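Local atomic coordinates of non-toxic crystal protein (Bacillus thuringiensis, PDB entry 2D42), a protein that is a non-toxic parasporal crystal protein whose physiological role is not established, although its fold closely resembles that of aerolysin-type beta-pore-forming toxins. Residues 7-12 with 200-205; 22-27 with 177-182; 47-52 with 163-168; 103-108 with 116-121; 142-147 with 238-243. One frame throughout, in Å; residues are numbered along the deposited sequence.

Interaction 1 (7-12 with 200-205)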
# COMPACT_ATOMS: atom_id res chain seq x y z
N ARG A 7 13.27 -2.05 -21.46
CA ARG A 7 13.57 -0.92 -22.33
C ARG A 7 15.01 -0.46 -22.06
O ARG A 7 15.76 -0.16 -22.99
CB ARG A 7 12.58 0.22 -22.06
CG ARG A 7 12.93 1.54 -22.70
CD ARG A 7 13.03 1.44 -24.22
NE ARG A 7 13.51 2.69 -24.80
CZ ARG A 7 14.09 2.78 -25.99
NH1 ARG A 7 14.26 1.70 -26.74
NH2 ARG A 7 14.51 3.96 -26.43
N GLU A 8 15.39 -0.42 -20.78
CA GLU A 8 16.74 -0.02 -20.40
C GLU A 8 17.75 -1.02 -20.99
O GLU A 8 18.82 -0.63 -21.43
CB GLU A 8 16.89 0.00 -18.87
CG GLU A 8 16.04 1.03 -18.14
CD GLU A 8 16.38 2.47 -18.51
OE1 GLU A 8 17.58 2.82 -18.54
OE2 GLU A 8 15.44 3.26 -18.75
N LEU A 9 17.38 -2.30 -20.98
CA LEU A 9 18.24 -3.36 -21.51
C LEU A 9 18.45 -3.11 -23.01
O LEU A 9 19.56 -3.19 -23.52
CB LEU A 9 17.59 -4.74 -21.28
CG LEU A 9 18.31 -5.96 -21.87
CD1 LEU A 9 19.69 -6.11 -21.22
CD2 LEU A 9 17.47 -7.22 -21.67
N GLU A 10 17.36 -2.80 -23.70
CA GLU A 10 17.41 -2.52 -25.13
C GLU A 10 18.31 -1.30 -25.39
O GLU A 10 19.15 -1.32 -26.29
CB GLU A 10 15.99 -2.26 -25.65
CG GLU A 10 15.87 -2.16 -27.16
CD GLU A 10 14.43 -1.92 -27.60
OE1 GLU A 10 13.87 -0.85 -27.26
OE2 GLU A 10 13.86 -2.81 -28.27
N ILE A 11 18.14 -0.25 -24.59
CA ILE A 11 18.95 0.96 -24.74
C ILE A 11 20.43 0.63 -24.54
O ILE A 11 21.29 1.08 -25.30
CB ILE A 11 18.55 2.05 -23.72
CG1 ILE A 11 17.13 2.55 -24.04
CG2 ILE A 11 19.55 3.18 -23.73
CD1 ILE A 11 16.57 3.53 -23.01
N TYR A 12 20.72 -0.14 -23.51
CA TYR A 12 22.09 -0.54 -23.23
C TYR A 12 22.67 -1.32 -24.41
O TYR A 12 23.80 -1.08 -24.83
CB TYR A 12 22.15 -1.41 -21.98
CG TYR A 12 23.52 -2.00 -21.75
CD1 TYR A 12 24.50 -1.29 -21.07
CD2 TYR A 12 23.83 -3.28 -22.23
CE1 TYR A 12 25.77 -1.83 -20.87
CE2 TYR A 12 25.10 -3.83 -22.03
CZ TYR A 12 26.06 -3.11 -21.35
OH TYR A 12 27.30 -3.66 -21.12
N ILE A 200 22.40 -4.66 -13.15
CA ILE A 200 23.01 -3.53 -12.43
C ILE A 200 23.99 -2.77 -13.32
O ILE A 200 24.16 -1.56 -13.18
CB ILE A 200 23.74 -3.99 -11.14
CG1 ILE A 200 24.99 -4.80 -11.48
CG2 ILE A 200 22.78 -4.80 -10.26
CD1 ILE A 200 25.82 -5.18 -10.27
N ASP A 201 24.64 -3.48 -14.24
CA ASP A 201 25.59 -2.84 -15.14
C ASP A 201 24.84 -2.04 -16.19
O ASP A 201 25.34 -1.02 -16.67
CB ASP A 201 26.49 -3.89 -15.80
CG ASP A 201 27.35 -4.63 -14.80
OD1 ASP A 201 28.01 -3.97 -13.96
OD2 ASP A 201 27.38 -5.88 -14.85
N VAL A 202 23.65 -2.51 -16.54
CA VAL A 202 22.82 -1.82 -17.53
C VAL A 202 22.36 -0.47 -16.96
O VAL A 202 22.47 0.57 -17.61
CB VAL A 202 21.57 -2.65 -17.88
CG1 VAL A 202 20.60 -1.83 -18.72
CG2 VAL A 202 21.98 -3.90 -18.64
N LEU A 203 21.85 -0.51 -15.73
CA LEU A 203 21.36 0.68 -15.04
C LEU A 203 22.49 1.67 -14.80
O LEU A 203 22.32 2.88 -14.94
CB LEU A 203 20.72 0.29 -13.70
CG LEU A 203 19.48 -0.60 -13.81
CD1 LEU A 203 19.11 -1.17 -12.45
CD2 LEU A 203 18.33 0.21 -14.39
N GLN A 204 23.65 1.15 -14.42
CA GLN A 204 24.78 2.02 -14.17
C GLN A 204 25.24 2.68 -15.46
O GLN A 204 25.50 3.88 -15.51
CB GLN A 204 25.92 1.22 -13.55
CG GLN A 204 27.01 2.09 -12.98
CD GLN A 204 27.72 1.42 -11.84
OE1 GLN A 204 28.32 0.35 -12.00
NE2 GLN A 204 27.66 2.03 -10.66
N ALA A 205 25.33 1.88 -16.52
CA ALA A 205 25.77 2.38 -17.82
C ALA A 205 24.78 3.39 -18.37
O ALA A 205 25.17 4.41 -18.93
CB ALA A 205 25.95 1.23 -18.79

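Interaction 2 (22-27 with 177-182)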
# COMPACT_ATOMS: atom_id res chain seq x y z
N TYR A 22 28.87 -3.64 -33.76
CA TYR A 22 27.98 -4.78 -33.99
C TYR A 22 26.62 -4.27 -34.40
O TYR A 22 26.34 -3.07 -34.32
CB TYR A 22 27.75 -5.58 -32.71
CG TYR A 22 28.94 -6.23 -32.07
CD1 TYR A 22 30.04 -6.65 -32.82
CD2 TYR A 22 28.94 -6.51 -30.70
CE1 TYR A 22 31.09 -7.34 -32.23
CE2 TYR A 22 29.98 -7.20 -30.10
CZ TYR A 22 31.06 -7.61 -30.87
OH TYR A 22 32.08 -8.31 -30.28
N THR A 23 25.77 -5.19 -34.83
CA THR A 23 24.40 -4.84 -35.16
C THR A 23 23.55 -5.41 -34.03
O THR A 23 23.63 -6.60 -33.73
CB THR A 23 23.95 -5.46 -36.49
OG1 THR A 23 24.66 -4.85 -37.57
CG2 THR A 23 22.45 -5.24 -36.68
N TYR A 24 22.76 -4.55 -33.39
CA TYR A 24 21.90 -4.99 -32.29
C TYR A 24 20.83 -5.88 -32.86
O TYR A 24 20.08 -5.48 -33.75
CB TYR A 24 21.25 -3.79 -31.59
CG TYR A 24 20.18 -4.17 -30.57
CD1 TYR A 24 20.51 -4.67 -29.31
CD2 TYR A 24 18.83 -4.03 -30.88
CE1 TYR A 24 19.53 -5.01 -28.38
CE2 TYR A 24 17.83 -4.37 -29.97
CZ TYR A 24 18.19 -4.85 -28.72
OH TYR A 24 17.19 -5.16 -27.82
N GLY A 25 20.75 -7.10 -32.35
CA GLY A 25 19.74 -8.02 -32.84
C GLY A 25 18.49 -7.97 -31.97
O GLY A 25 17.41 -7.59 -32.43
N SER A 26 18.65 -8.35 -30.71
CA SER A 26 17.53 -8.36 -29.78
C SER A 26 18.05 -8.54 -28.35
O SER A 26 19.25 -8.73 -28.14
CB SER A 26 16.58 -9.51 -30.13
OG SER A 26 17.25 -10.76 -30.01
N SER A 27 17.14 -8.46 -27.38
CA SER A 27 17.50 -8.63 -25.98
C SER A 27 16.25 -9.04 -25.20
O SER A 27 15.13 -8.71 -25.58
CB SER A 27 18.09 -7.34 -25.39
OG SER A 27 17.17 -6.27 -25.42
N GLY A 177 20.11 -10.12 -18.12
CA GLY A 177 19.43 -9.90 -19.38
C GLY A 177 20.26 -10.61 -20.43
O GLY A 177 21.41 -10.97 -20.17
N ILE A 178 19.69 -10.84 -21.60
CA ILE A 178 20.42 -11.49 -22.67
C ILE A 178 20.35 -10.57 -23.88
O ILE A 178 19.27 -10.10 -24.23
CB ILE A 178 19.79 -12.85 -23.07
CG1 ILE A 178 19.85 -13.83 -21.90
CG2 ILE A 178 20.51 -13.41 -24.29
CD1 ILE A 178 21.25 -14.14 -21.41
N ILE A 179 21.49 -10.31 -24.49
CA ILE A 179 21.53 -9.45 -25.66
C ILE A 179 22.20 -10.17 -26.83
O ILE A 179 23.29 -10.74 -26.68
CB ILE A 179 22.31 -8.15 -25.38
CG1 ILE A 179 21.67 -7.41 -24.20
CG2 ILE A 179 22.31 -7.28 -26.62
CD1 ILE A 179 22.43 -6.17 -23.76
N ARG A 180 21.54 -10.14 -27.98
CA ARG A 180 22.05 -10.78 -29.18
C ARG A 180 22.58 -9.76 -30.18
O ARG A 180 21.86 -8.84 -30.57
CB ARG A 180 20.95 -11.61 -29.84
CG ARG A 180 20.47 -12.74 -28.97
CD ARG A 180 19.46 -13.61 -29.70
NE ARG A 180 19.49 -14.95 -29.14
CZ ARG A 180 20.52 -15.77 -29.24
NH1 ARG A 180 21.61 -15.38 -29.89
NH2 ARG A 180 20.49 -16.97 -28.67
N TYR A 181 23.82 -9.94 -30.60
CA TYR A 181 24.46 -9.05 -31.56
C TYR A 181 25.04 -9.91 -32.68
O TYR A 181 25.23 -11.11 -32.52
CB TYR A 181 25.66 -8.33 -30.95
CG TYR A 181 25.42 -7.60 -29.66
CD1 TYR A 181 24.87 -6.32 -29.66
CD2 TYR A 181 25.84 -8.14 -28.45
CE1 TYR A 181 24.76 -5.59 -28.48
CE2 TYR A 181 25.73 -7.42 -27.26
CZ TYR A 181 25.19 -6.15 -27.29
OH TYR A 181 25.10 -5.42 -26.12
N TYR A 182 25.34 -9.28 -33.81
CA TYR A 182 25.97 -10.02 -34.89
C TYR A 182 26.82 -9.13 -35.77
O TYR A 182 26.61 -7.91 -35.86
CB TYR A 182 24.95 -10.76 -35.74
CG TYR A 182 23.95 -9.90 -36.45
CD1 TYR A 182 22.76 -9.52 -35.82
CD2 TYR A 182 24.16 -9.48 -37.76
CE1 TYR A 182 21.82 -8.75 -36.49
CE2 TYR A 182 23.22 -8.70 -38.44
CZ TYR A 182 22.04 -8.35 -37.79
OH TYR A 182 21.09 -7.60 -38.44

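Interaction 3 (47-52 with 163-168)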
# COMPACT_ATOMS: atom_id res chain seq x y z
N PRO A 47 4.17 10.20 9.01
CA PRO A 47 3.09 9.40 9.61
C PRO A 47 2.15 10.14 10.55
O PRO A 47 1.26 9.53 11.13
CB PRO A 47 3.86 8.29 10.32
CG PRO A 47 5.05 9.02 10.82
CD PRO A 47 5.46 9.85 9.62
N ILE A 48 2.35 11.44 10.70
CA ILE A 48 1.50 12.22 11.59
C ILE A 48 0.32 12.76 10.78
O ILE A 48 0.47 13.68 9.98
CB ILE A 48 2.28 13.40 12.20
CG1 ILE A 48 3.57 12.89 12.87
CG2 ILE A 48 1.41 14.16 13.19
CD1 ILE A 48 3.36 11.70 13.79
N VAL A 49 -0.86 12.18 10.97
CA VAL A 49 -2.05 12.61 10.25
C VAL A 49 -2.73 13.78 10.99
O VAL A 49 -3.01 13.68 12.19
CB VAL A 49 -3.08 11.46 10.12
CG1 VAL A 49 -4.32 11.96 9.38
CG2 VAL A 49 -2.45 10.28 9.40
N THR A 50 -3.00 14.87 10.28
CA THR A 50 -3.63 16.02 10.91
C THR A 50 -5.10 16.17 10.54
O THR A 50 -5.78 17.05 11.06
CB THR A 50 -2.89 17.33 10.56
OG1 THR A 50 -2.85 17.50 9.14
CG2 THR A 50 -1.48 17.30 11.11
N ASP A 51 -5.59 15.30 9.66
CA ASP A 51 -6.99 15.34 9.22
C ASP A 51 -7.97 15.15 10.37
O ASP A 51 -7.67 14.46 11.34
CB ASP A 51 -7.28 14.24 8.18
CG ASP A 51 -6.42 14.34 6.94
OD1 ASP A 51 -6.95 14.08 5.84
OD2 ASP A 51 -5.22 14.65 7.06
N PRO A 52 -9.16 15.75 10.26
CA PRO A 52 -10.18 15.63 11.30
C PRO A 52 -10.79 14.24 11.24
O PRO A 52 -10.70 13.57 10.22
CB PRO A 52 -11.19 16.71 10.91
CG PRO A 52 -11.13 16.68 9.42
CD PRO A 52 -9.63 16.62 9.17
N PHE A 163 -6.96 9.96 5.83
CA PHE A 163 -5.61 10.45 5.55
C PHE A 163 -5.31 10.46 4.06
O PHE A 163 -5.99 9.82 3.27
CB PHE A 163 -4.59 9.55 6.27
CG PHE A 163 -4.69 8.11 5.85
CD1 PHE A 163 -3.96 7.64 4.76
CD2 PHE A 163 -5.60 7.26 6.48
CE1 PHE A 163 -4.15 6.33 4.30
CE2 PHE A 163 -5.79 5.96 6.02
CZ PHE A 163 -5.06 5.50 4.93
N GLU A 164 -4.26 11.19 3.71
CA GLU A 164 -3.79 11.27 2.34
C GLU A 164 -2.30 11.52 2.53
O GLU A 164 -1.90 12.57 3.04
CB GLU A 164 -4.45 12.44 1.61
CG GLU A 164 -4.50 12.23 0.11
CD GLU A 164 -5.06 13.43 -0.63
OE1 GLU A 164 -6.13 13.95 -0.21
OE2 GLU A 164 -4.44 13.85 -1.63
N LYS A 165 -1.49 10.55 2.13
CA LYS A 165 -0.05 10.68 2.31
C LYS A 165 0.79 10.28 1.11
O LYS A 165 0.39 9.46 0.28
CB LYS A 165 0.41 9.84 3.50
CG LYS A 165 -0.10 10.28 4.84
CD LYS A 165 0.54 11.59 5.27
CE LYS A 165 0.04 11.99 6.64
NZ LYS A 165 0.86 13.10 7.19
N MET A 166 1.98 10.87 1.05
CA MET A 166 2.93 10.56 -0.00
C MET A 166 3.65 9.30 0.49
O MET A 166 3.81 9.08 1.69
CB MET A 166 3.92 11.73 -0.16
CG MET A 166 5.13 11.46 -1.05
SD MET A 166 6.54 10.86 -0.08
CE MET A 166 7.13 12.41 0.64
N THR A 167 4.06 8.45 -0.44
CA THR A 167 4.77 7.24 -0.03
C THR A 167 6.11 7.17 -0.74
O THR A 167 6.27 7.71 -1.83
CB THR A 167 3.98 5.97 -0.40
OG1 THR A 167 3.79 5.94 -1.81
CG2 THR A 167 2.63 5.93 0.33
N VAL A 168 7.06 6.51 -0.11
CA VAL A 168 8.38 6.31 -0.70
C VAL A 168 8.34 4.83 -1.06
O VAL A 168 8.14 3.99 -0.19
CB VAL A 168 9.51 6.60 0.31
CG1 VAL A 168 10.86 6.18 -0.29
CG2 VAL A 168 9.55 8.11 0.63
O HOH W 1 -2.04 14.84 7.68
O HOH W 2 -3.42 13.32 5.64

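Interaction 4 (103-108 with 116-121)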
# COMPACT_ATOMS: atom_id res chain seq x y z
N TYR A 103 1.08 -3.69 2.06
CA TYR A 103 1.87 -2.81 2.93
C TYR A 103 1.13 -2.38 4.20
O TYR A 103 -0.08 -2.56 4.31
CB TYR A 103 2.29 -1.56 2.16
CG TYR A 103 2.90 -1.83 0.80
CD1 TYR A 103 4.20 -2.30 0.67
CD2 TYR A 103 2.16 -1.60 -0.36
CE1 TYR A 103 4.76 -2.53 -0.59
CE2 TYR A 103 2.70 -1.83 -1.62
CZ TYR A 103 4.00 -2.29 -1.73
OH TYR A 103 4.55 -2.46 -2.98
N PHE A 104 1.87 -1.81 5.15
CA PHE A 104 1.31 -1.35 6.42
C PHE A 104 2.00 -0.07 6.89
O PHE A 104 3.09 0.27 6.43
CB PHE A 104 1.48 -2.43 7.50
CG PHE A 104 0.60 -3.63 7.30
CD1 PHE A 104 -0.69 -3.66 7.84
CD2 PHE A 104 1.04 -4.72 6.56
CE1 PHE A 104 -1.52 -4.77 7.63
CE2 PHE A 104 0.23 -5.83 6.35
CZ PHE A 104 -1.06 -5.85 6.89
N ALA A 105 1.36 0.64 7.81
CA ALA A 105 1.91 1.87 8.35
C ALA A 105 1.20 2.22 9.65
O ALA A 105 -0.02 2.14 9.74
CB ALA A 105 1.75 3.00 7.35
N ASN A 106 1.99 2.56 10.67
CA ASN A 106 1.45 2.93 11.96
C ASN A 106 1.29 4.44 11.98
O ASN A 106 2.21 5.17 12.32
CB ASN A 106 2.40 2.49 13.08
CG ASN A 106 2.45 0.98 13.23
OD1 ASN A 106 1.43 0.34 13.45
ND2 ASN A 106 3.65 0.41 13.11
N LEU A 107 0.12 4.91 11.57
CA LEU A 107 -0.13 6.34 11.53
C LEU A 107 -0.59 6.87 12.88
O LEU A 107 -1.17 6.15 13.68
CB LEU A 107 -1.18 6.64 10.46
CG LEU A 107 -0.83 6.23 9.02
CD1 LEU A 107 -1.98 6.58 8.09
CD2 LEU A 107 0.45 6.93 8.58
N PHE A 108 -0.33 8.15 13.13
CA PHE A 108 -0.75 8.78 14.37
C PHE A 108 -1.76 9.86 14.00
O PHE A 108 -1.46 10.76 13.22
CB PHE A 108 0.43 9.40 15.11
CG PHE A 108 0.05 10.02 16.44
CD1 PHE A 108 -0.42 9.22 17.47
CD2 PHE A 108 0.14 11.39 16.64
CE1 PHE A 108 -0.80 9.78 18.70
CE2 PHE A 108 -0.23 11.97 17.86
CZ PHE A 108 -0.70 11.16 18.89
N GLY A 116 -3.17 4.48 14.61
CA GLY A 116 -3.98 3.55 13.86
C GLY A 116 -3.08 2.87 12.82
O GLY A 116 -2.37 3.54 12.07
N ARG A 117 -3.06 1.54 12.79
CA ARG A 117 -2.23 0.84 11.81
C ARG A 117 -3.07 0.60 10.57
O ARG A 117 -4.08 -0.08 10.63
CB ARG A 117 -1.76 -0.52 12.37
CG ARG A 117 -0.64 -1.17 11.55
CD ARG A 117 -0.29 -2.58 12.05
NE ARG A 117 -1.11 -3.59 11.39
CZ ARG A 117 -1.90 -4.47 12.01
NH1 ARG A 117 -1.99 -4.49 13.33
NH2 ARG A 117 -2.61 -5.33 11.28
N ILE A 118 -2.66 1.17 9.44
CA ILE A 118 -3.42 0.98 8.21
C ILE A 118 -2.75 -0.10 7.37
O ILE A 118 -1.58 -0.44 7.57
CB ILE A 118 -3.48 2.25 7.34
CG1 ILE A 118 -2.08 2.59 6.83
CG2 ILE A 118 -4.09 3.41 8.13
CD1 ILE A 118 -2.08 3.54 5.68
N ALA A 119 -3.51 -0.64 6.42
CA ALA A 119 -3.03 -1.66 5.50
C ALA A 119 -3.47 -1.21 4.12
O ALA A 119 -4.56 -0.64 3.96
CB ALA A 119 -3.64 -3.02 5.84
N PHE A 120 -2.60 -1.42 3.13
CA PHE A 120 -2.92 -1.05 1.77
C PHE A 120 -2.18 -1.92 0.76
O PHE A 120 -1.22 -2.62 1.11
CB PHE A 120 -2.64 0.44 1.53
CG PHE A 120 -1.19 0.84 1.68
CD1 PHE A 120 -0.38 1.01 0.55
CD2 PHE A 120 -0.65 1.13 2.92
CE1 PHE A 120 0.93 1.46 0.66
CE2 PHE A 120 0.67 1.58 3.06
CZ PHE A 120 1.46 1.75 1.92
N GLU A 121 -2.66 -1.90 -0.48
CA GLU A 121 -2.03 -2.67 -1.55
C GLU A 121 -1.67 -1.70 -2.66
O GLU A 121 -2.29 -0.64 -2.81
CB GLU A 121 -2.97 -3.75 -2.09
CG GLU A 121 -3.31 -4.84 -1.11
CD GLU A 121 -4.19 -5.92 -1.73
OE1 GLU A 121 -4.88 -5.64 -2.72
OE2 GLU A 121 -4.20 -7.06 -1.20

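Interaction 5 (142-147 with 238-243)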
# COMPACT_ATOMS: atom_id res chain seq x y z
N GLN A 142 -21.61 -2.53 27.37
CA GLN A 142 -21.72 -1.53 28.42
C GLN A 142 -22.84 -1.89 29.38
O GLN A 142 -23.98 -2.09 28.98
CB GLN A 142 -22.01 -0.16 27.81
CG GLN A 142 -22.35 0.93 28.83
CD GLN A 142 -21.15 1.37 29.63
OE1 GLN A 142 -20.19 1.90 29.08
NE2 GLN A 142 -21.19 1.15 30.94
N THR A 143 -22.50 -1.95 30.67
CA THR A 143 -23.48 -2.27 31.68
C THR A 143 -24.01 -0.96 32.23
O THR A 143 -23.27 0.02 32.36
CB THR A 143 -22.85 -3.09 32.81
OG1 THR A 143 -22.22 -4.24 32.25
CG2 THR A 143 -23.92 -3.54 33.80
N ILE A 144 -25.30 -0.93 32.55
CA ILE A 144 -25.93 0.28 33.04
C ILE A 144 -27.02 -0.05 34.04
O ILE A 144 -27.64 -1.10 33.97
CB ILE A 144 -26.58 1.05 31.86
CG1 ILE A 144 -27.12 2.39 32.33
CG2 ILE A 144 -27.71 0.22 31.25
CD1 ILE A 144 -26.03 3.33 32.77
N ARG A 145 -27.25 0.86 34.98
CA ARG A 145 -28.30 0.65 35.95
C ARG A 145 -29.45 1.54 35.52
O ARG A 145 -29.32 2.76 35.50
CB ARG A 145 -27.84 1.04 37.36
CG ARG A 145 -28.95 0.91 38.40
CD ARG A 145 -28.41 1.07 39.82
NE ARG A 145 -27.48 0.00 40.16
CZ ARG A 145 -26.93 -0.16 41.36
NH1 ARG A 145 -27.21 0.69 42.35
NH2 ARG A 145 -26.09 -1.16 41.58
N VAL A 146 -30.56 0.93 35.16
CA VAL A 146 -31.71 1.69 34.72
C VAL A 146 -32.70 1.89 35.85
O VAL A 146 -33.35 0.94 36.29
CB VAL A 146 -32.44 1.01 33.56
CG1 VAL A 146 -33.50 1.95 33.01
CG2 VAL A 146 -31.44 0.62 32.48
N PRO A 147 -32.81 3.12 36.34
CA PRO A 147 -33.72 3.48 37.44
C PRO A 147 -35.17 3.22 37.08
O PRO A 147 -35.54 3.20 35.91
CB PRO A 147 -33.45 4.97 37.64
CG PRO A 147 -32.02 5.12 37.17
CD PRO A 147 -32.02 4.29 35.92
N ILE A 238 -19.33 4.08 23.67
CA ILE A 238 -20.71 3.73 23.93
C ILE A 238 -21.19 4.80 24.90
O ILE A 238 -20.64 4.96 25.98
CB ILE A 238 -20.89 2.35 24.59
CG1 ILE A 238 -20.51 1.24 23.61
CG2 ILE A 238 -22.35 2.19 25.03
CD1 ILE A 238 -20.64 -0.17 24.17
N ASP A 239 -22.18 5.58 24.48
CA ASP A 239 -22.73 6.61 25.34
C ASP A 239 -24.17 6.26 25.67
O ASP A 239 -24.97 5.95 24.79
CB ASP A 239 -22.65 7.98 24.65
CG ASP A 239 -21.21 8.41 24.41
OD1 ASP A 239 -20.50 8.72 25.40
OD2 ASP A 239 -20.79 8.44 23.24
N VAL A 240 -24.49 6.31 26.96
CA VAL A 240 -25.82 5.98 27.41
C VAL A 240 -26.54 7.17 28.04
O VAL A 240 -26.06 7.76 29.01
CB VAL A 240 -25.77 4.85 28.44
CG1 VAL A 240 -27.18 4.43 28.83
CG2 VAL A 240 -24.99 3.67 27.87
N VAL A 241 -27.67 7.54 27.47
CA VAL A 241 -28.48 8.62 27.99
C VAL A 241 -29.62 7.96 28.75
O VAL A 241 -30.40 7.19 28.18
CB VAL A 241 -29.07 9.49 26.87
CG1 VAL A 241 -30.11 10.45 27.45
CG2 VAL A 241 -27.95 10.28 26.18
N ILE A 242 -29.69 8.23 30.05
CA ILE A 242 -30.73 7.67 30.90
C ILE A 242 -31.73 8.78 31.21
O ILE A 242 -31.34 9.87 31.63
CB ILE A 242 -30.14 7.14 32.22
CG1 ILE A 242 -29.22 5.96 31.92
CG2 ILE A 242 -31.25 6.72 33.17
CD1 ILE A 242 -28.43 5.51 33.12
N GLU A 243 -33.01 8.52 31.00
CA GLU A 243 -34.01 9.54 31.26
C GLU A 243 -35.33 8.95 31.75
O GLU A 243 -35.67 7.81 31.45
CB GLU A 243 -34.24 10.36 29.99
CG GLU A 243 -34.71 9.55 28.80
CD GLU A 243 -34.58 10.31 27.49
OE1 GLU A 243 -35.02 9.78 26.45
OE2 GLU A 243 -34.02 11.43 27.49
O HOH W 3 -21.02 4.81 28.58

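Interaction 1 (7-12 with 200-205)
Helix 5-19 near the N terminus and the short helix 199-206 meet where Tyr-12 packs on Val-202, toward one end of this elongated, aerolysin-like beta protein. The axes of 7-12 and 200-205 approach to 9.3 Å at a signed crossing angle of 70°, and no hydrogen bond spans the two segments, so the contact rests on apolar packing. Val-202 is its centre, and its two methyl groups divide the work. CG1 fits against the surface of the first helix, 3.5 Å from the backbone atom Glu-8 O and 3.6 Å from the side-chain atom Tyr-12 CB. CG2 lies over one face of the Tyr-12 ring, offset toward the rim, in a CH-pi contact 4.3 Å from the ring centroid and 23° off its normal; the same methyl also meets Leu-9 CD1 at 4.1 Å. Tyr-12 has CG anti to its backbone N (chi1 172°), which places the start of its ring beside the second helix. Glu-8 turns its carboxylate to a partner just past the second helix, OE1 bonding to Thr-208 OG1, while its backbone O accepts from Asn-206 ND2. Val-197 of strand 189-198 touches Leu-9, Tyr-12 and Val-202, so it packs against both helices. At the in-plane edge of the Tyr-12 ring, Ala-205 CB sits 3.7 Å from both CD1 and CE1.

Interaction 2 (22-27 with 177-182)
A classic beta bulge shifts the register where strand 23-29 pairs antiparallel with the long strand 150-185: Gly-25 and Ser-26 both face Arg-180, whose O accepts from Gly-25 N at 2.7 Å and from Ser-26 N at 3.3 Å. Beyond it, Arg-180 N returns a nearly straight bond (175°) to Ser-26 O, and before it Thr-23 and Tyr-182 form a hydrogen-bonded pair. On their face of the sheet, Thr-23 CB stands over the Tyr-182 ring, whose CG lies between backbone N and carbonyl carbon (chi1 62°); CB is 3.8 Å from the centroid, and Thr-23 CG2 comes 3.2 Å from Tyr-182 OH. On the face of Tyr-24 and Tyr-181, Tyr-24 CE1 touches Ile-179 CG2, and Tyr-22, just before the strand, brings CD2 to 3.8 Å from Tyr-181 CB. Helix 5-19 packs here, Leu-9 and Tyr-12 meeting Ile-179. Tyr-181 OH bonds to Gln-195, and Arg-180 bridges to Glu-192. Two N-H groups sharing one carbonyl imply that the extra residue is absorbed without breaking the sheet.

Interaction 3 (47-52 with 163-168)
Lys-165 of the long strand 150-185 meets Ile-48 at the edge of the small three-stranded sheet of this aerolysin-like fold. Lys-165 bends at chi2 (-71°), and its NZ donates to Ile-48 O at 2.9 Å, approaching from above the carbonyl plane with a C=O...N angle of 120°. The same ammonium also bonds to Asp-46 O, so two backbone carbonyls hold it. Apolar contact is modest: both methyls of Val-49 rest on Phe-163 CB at 3.9 Å, and CG2 lies 4.1 Å from Lys-165 CE. The Phe-163 ring itself leads away, toward Leu-107, Ile-228 and Ile-232. Water supplies the remaining links. One molecule accepts from Thr-50 N and, weakly, from Lys-165 NZ while donating to Asp-51 OD2, bringing lysine and carboxylate into one network although their charged atoms are not in contact. A second water joins the segments more tightly, donating to Asp-51 OD2 at 2.7 Å and accepting from Glu-164 N at 3.0 Å.

Interaction 4 (103-108 with 116-121)
Tyr-103 lays its CB over the face of the Phe-120 ring, the closest fit on the buried side of this hairpin. CB sits 3.6 Å from the ring centroid, offset toward the rim nearest CZ, and the two rings continue obliquely with planes at 38°. Phe-120 CG lies between the backbone N and the carbonyl carbon (chi1 63°), which starts the ring toward its partner. Beside this pair the small Ala-105 is met by Ile-118, whose CG1 lies 3.9 Å from its CB. Leu-107 CD1 then packs on the CG2 methyl of Ile-118 at 3.8 Å and on the CD1 tip of its CG1 branch, and Gly-116, with no side chain, lies opposite the leucine. This face packs on Ala-42, Ile-44 and Ile-228. The exposed face is arranged differently: Phe-104 brings ring atom CE1 to 3.3 Å from Ala-119 CB, while Arg-117 NE comes within 3.6 Å of Phe-104 CD1, the ring atom lying at the guanidinium edge. Asn-106 runs alongside the arginine, OD1 3.2 Å from Arg-117 CG. Six backbone hydrogen bonds hold the register. One apolar and one exposed face make strands 101-109 and 114-122 an amphipathic antiparallel beta hairpin, consistent with the hairpin that aerolysin-type toxins use in pore formation.

Interaction 5 (142-147 with 238-243)
Ile-144 reaches across from strand 129-146 to Val-240 and Ile-242 of strand 219-244, meeting both tip to tip, with no direct hydrogen bond between the segments. From its CB, the CG1 branch departs anti to the backbone N (chi1 -174°). CG1 meets Val-240 CG1 at 4.1 Å and, more tightly, Ile-242 CD1 at 3.5 Å. At the tip, CD1 abuts Ile-242 CD1 at only 3.3 Å, an unusually tight fit. Ile-242 is gripped again on its other branch, where CG2 lies 3.7 Å from Pro-147 CD. Toward the other end, Gln-142 CB rests on Ile-238 CG2 at 3.7 Å, and its OE1 is joined to Ile-238 O through a water that donates to both. The strand axes run 8.8 Å apart and nearly parallel (8°), too far for backbone pairing; each strand bonds instead to others, 129-146 to strand 71-94 and 219-244 to strand 150-185. Two facing layers packed through inward aliphatic side chains are characteristic of a beta sandwich, consistent with this end of an aerolysin-like protein.

From the N terminus, helix 5-19 opens interaction 1. Strand 23-29 follows directly and opens interaction 2, nested inside that loop and touching interaction 1 through Leu-9, Tyr-12 and Ile-179. Within it, 47-52 opens interaction 3, which encloses the local hairpin of interaction 4, closed at 116-121; these two adjoin, strand 48-49 pairing with strand 101-109 through Phe-108. Interaction 5 opens next, at 142-147. Interaction 3 then closes at 163-168, interaction 2 at 177-182, both on strand 150-185, and interaction 1 at 200-205. Interaction 5 crosses all three because it opens inside their loops and closes last, at 238-243. The centres of interactions 2 and 5 lie about 79 Å apart, toward opposite ends of the molecule.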